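Local structure of azurocidin (1A7S) at residues 29-33 against 105-110. The protein binds heparin and the lipopolysaccharide of Gram-negative bacteria, acting as an antibacterial neutrophil-granule protein and as a chemoattractant for monocytes and fibroblasts. Residues are numbered along the deposited sequence.
Sequences ALIHA and VTILPL
How an extended linker can cross a barrel strand without joining its sheet is well illustrated where residues 105-110, on the connection between the two beta-barrels of a chymotrypsin-like serine protease homologue, run over the end of strand 23-32. Residues 29-33, within the 20-44 region that possesses antibiotic activity, lie 102° from 105-110 in direction; the closest CA pair is Ile-31 with Ile-107, at 5.0 Å. Strand 23-32 ends in a classic beta bulge, where Ile-31 (psi near 0°) and His-32 both face Phe-35. Along the linker, Val-105 meets Leu-30, CG1 to CD2 at 3.8 Å. Thr-106 turns its side chain away, while its O lies 3.6 Å from Leu-30 CD2. Ile-107, in the mt rotamer, straddles the strand end: its CG1 is 3.8 Å from Leu-30 CD2, its CG2 3.5 Å from Ile-31 O, and its CD1 3.7 Å from Ala-33 N. Leu-108 supplies the one direct hydrogen bond, N to Leu-30 O, 2.9 Å and almost linear (177°); Ile-107 CA approaches the same oxygen at 3.5 Å in a CH···O contact. Leu-108 (tp) sets CD2 3.8 Å from Ala-29 CB, and its side chain also touches Pro-178 and Val-180 of the second barrel. A water donates to Leu-108 O and Ile-31 O, 2.7 Å from each. Past Pro-109, Leu-110 brings CD2 within 4.0 Å of Ile-31 CG2, and both side chains touch Ile-213 of helix 210-218. The crossing is thus largely apolar: one direct bond and one water bridge serve the carbonyls of Leu-30, Ile-31 and Leu-108, whereas Thr-106 O is buried without a partner.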
ATOM      1  N   ALA A  29      -3.448   2.937   0.569  1.00  7.01           N
ATOM      2  CA  ALA A  29      -4.711   2.888  -0.142  1.00  6.83           C
ATOM      3  C   ALA A  29      -5.809   3.498   0.742  1.00  6.19           C
ATOM      4  O   ALA A  29      -5.892   3.186   1.938  1.00  6.80           O
ATOM      5  CB  ALA A  29      -5.113   1.435  -0.428  1.00  9.15           C
ATOM      6  N   LEU A  30      -6.678   4.280   0.141  1.00  6.62           N
ATOM      7  CA  LEU A  30      -7.866   4.732   0.851  1.00  6.91           C
ATOM      8  C   LEU A  30      -8.779   3.520   1.006  1.00  6.69           C
ATOM      9  O   LEU A  30      -9.163   2.903   0.013  1.00  7.50           O
ATOM     10  CB  LEU A  30      -8.576   5.825   0.012  1.00  7.42           C
ATOM     11  CG  LEU A  30      -9.736   6.536   0.710  1.00  7.84           C
ATOM     12  CD1 LEU A  30      -9.233   7.411   1.871  1.00  8.68           C
ATOM     13  CD2 LEU A  30     -10.554   7.339  -0.248  1.00  8.89           C
ATOM     14  N   ILE A  31      -9.162   3.175   2.250  1.00  6.58           N
ATOM     15  CA  ILE A  31     -10.030   2.017   2.508  1.00  6.64           C
ATOM     16  C   ILE A  31     -11.335   2.389   3.162  1.00  8.01           C
ATOM     17  O   ILE A  31     -12.205   1.518   3.415  1.00  8.09           O
ATOM     18  CB  ILE A  31      -9.327   0.927   3.329  1.00  7.63           C
ATOM     19  CG1 ILE A  31      -8.826   1.428   4.691  1.00  7.30           C
ATOM     20  CG2 ILE A  31      -8.169   0.333   2.500  1.00  7.96           C
ATOM     21  CD1 ILE A  31      -8.720   0.352   5.749  1.00  8.11           C
ATOM     22  N   HIS A  32     -11.567   3.664   3.383  1.00  7.41           N
ATOM     23  CA  HIS A  32     -12.732   4.237   4.052  1.00  7.62           C
ATOM     24  C   HIS A  32     -12.579   5.742   3.842  1.00  8.42           C
ATOM     25  O   HIS A  32     -11.489   6.246   3.611  1.00  8.68           O
ATOM     26  CB  HIS A  32     -12.656   3.882   5.558  1.00  7.35           C
ATOM     27  CG  HIS A  32     -13.779   4.408   6.418  1.00  8.83           C
ATOM     28  ND1 HIS A  32     -14.841   3.737   6.920  1.00 10.95           N
ATOM     29  CD2 HIS A  32     -13.906   5.591   6.923  1.00  8.44           C
ATOM     30  CE1 HIS A  32     -15.583   4.590   7.649  1.00  9.84           C
ATOM     31  NE2 HIS A  32     -14.959   5.760   7.633  1.00 11.97           N
ATOM     32  N   ALA A  33     -13.700   6.481   3.835  1.00 10.16           N
ATOM     33  CA  ALA A  33     -13.601   7.886   3.633  1.00 10.68           C
ATOM     34  C   ALA A  33     -12.620   8.605   4.510  1.00 10.46           C
ATOM     35  O   ALA A  33     -12.043   9.633   4.141  1.00 11.61           O
ATOM     36  CB  ALA A  33     -15.012   8.534   3.787  1.00 13.75           C
ATOM     37  N   VAL A 105     -10.312   9.781  -6.828  1.00  8.36           N
ATOM     38  CA  VAL A 105     -10.156   9.314  -5.433  1.00  8.40           C
ATOM     39  C   VAL A 105     -11.325   8.363  -5.132  1.00  9.28           C
ATOM     40  O   VAL A 105     -12.498   8.761  -5.053  1.00 10.19           O
ATOM     41  CB  VAL A 105     -10.139  10.472  -4.458  1.00  9.10           C
ATOM     42  CG1 VAL A 105     -10.096   9.957  -3.009  1.00 10.23           C
ATOM     43  CG2 VAL A 105      -8.947  11.412  -4.695  1.00 10.81           C
ATOM     44  N   THR A 106     -10.975   7.090  -4.929  1.00  8.44           N
ATOM     45  CA  THR A 106     -11.955   6.066  -4.629  1.00  8.42           C
ATOM     46  C   THR A 106     -11.423   5.176  -3.491  1.00  7.36           C
ATOM     47  O   THR A 106     -10.250   5.219  -3.137  1.00  9.06           O
ATOM     48  CB  THR A 106     -12.127   5.107  -5.884  1.00 10.32           C
ATOM     49  OG1 THR A 106     -10.872   4.448  -6.083  1.00 11.78           O
ATOM     50  CG2 THR A 106     -12.603   5.825  -7.074  1.00 12.94           C
ATOM     51  N   ILE A 107     -12.338   4.405  -2.932  1.00  7.71           N
ATOM     52  CA  ILE A 107     -12.040   3.492  -1.841  1.00  6.79           C
ATOM     53  C   ILE A 107     -11.775   2.107  -2.437  1.00  7.75           C
ATOM     54  O   ILE A 107     -12.520   1.573  -3.251  1.00 10.59           O
ATOM     55  CB  ILE A 107     -13.210   3.444  -0.845  1.00  7.52           C
ATOM     56  CG1 ILE A 107     -13.346   4.793  -0.122  1.00 10.01           C
ATOM     57  CG2 ILE A 107     -13.142   2.262   0.093  1.00  9.17           C
ATOM     58  CD1 ILE A 107     -14.687   4.939   0.630  1.00 10.25           C
ATOM     59  N   LEU A 108     -10.726   1.465  -1.923  1.00  6.80           N
ATOM     60  CA  LEU A 108     -10.359   0.105  -2.306  1.00  6.87           C
ATOM     61  C   LEU A 108     -11.004  -0.879  -1.299  1.00  6.61           C
ATOM     62  O   LEU A 108     -10.736  -0.773  -0.115  1.00  7.61           O
ATOM     63  CB  LEU A 108      -8.831  -0.048  -2.192  1.00  7.28           C
ATOM     64  CG  LEU A 108      -8.254  -1.410  -2.564  1.00  7.75           C
ATOM     65  CD1 LEU A 108      -8.578  -1.786  -3.982  1.00  9.96           C
ATOM     66  CD2 LEU A 108      -6.747  -1.404  -2.358  1.00  8.82           C
ATOM     67  N   PRO A 109     -11.817  -1.807  -1.777  1.00  7.03           N
ATOM     68  CA  PRO A 109     -12.477  -2.755  -0.869  1.00  7.52           C
ATOM     69  C   PRO A 109     -11.539  -3.824  -0.342  1.00  6.36           C
ATOM     70  O   PRO A 109     -10.507  -4.138  -0.941  1.00  6.98           O
ATOM     71  CB  PRO A 109     -13.566  -3.418  -1.769  1.00  9.01           C
ATOM     72  CG  PRO A 109     -13.197  -3.128  -3.146  1.00 16.24           C
ATOM     73  CD  PRO A 109     -12.317  -1.917  -3.157  1.00  8.78           C
ATOM     74  N   LEU A 110     -11.929  -4.373   0.798  1.00  6.97           N
ATOM     75  CA  LEU A 110     -11.133  -5.327   1.542  1.00  7.01           C
ATOM     76  C   LEU A 110     -11.710  -6.729   1.456  1.00  6.96           C
ATOM     77  O   LEU A 110     -12.913  -6.906   1.360  1.00  7.61           O
ATOM     78  CB  LEU A 110     -11.115  -4.927   3.036  1.00  8.24           C
ATOM     79  CG  LEU A 110     -10.591  -3.546   3.371  1.00  8.57           C
ATOM     80  CD1 LEU A 110     -10.869  -3.208   4.831  1.00 13.59           C
ATOM     81  CD2 LEU A 110      -9.057  -3.500   3.144  1.00 13.63           C
TER
HETATM   82  O   HOH W   1     -12.639  -0.612   1.830  1.00  8.61           O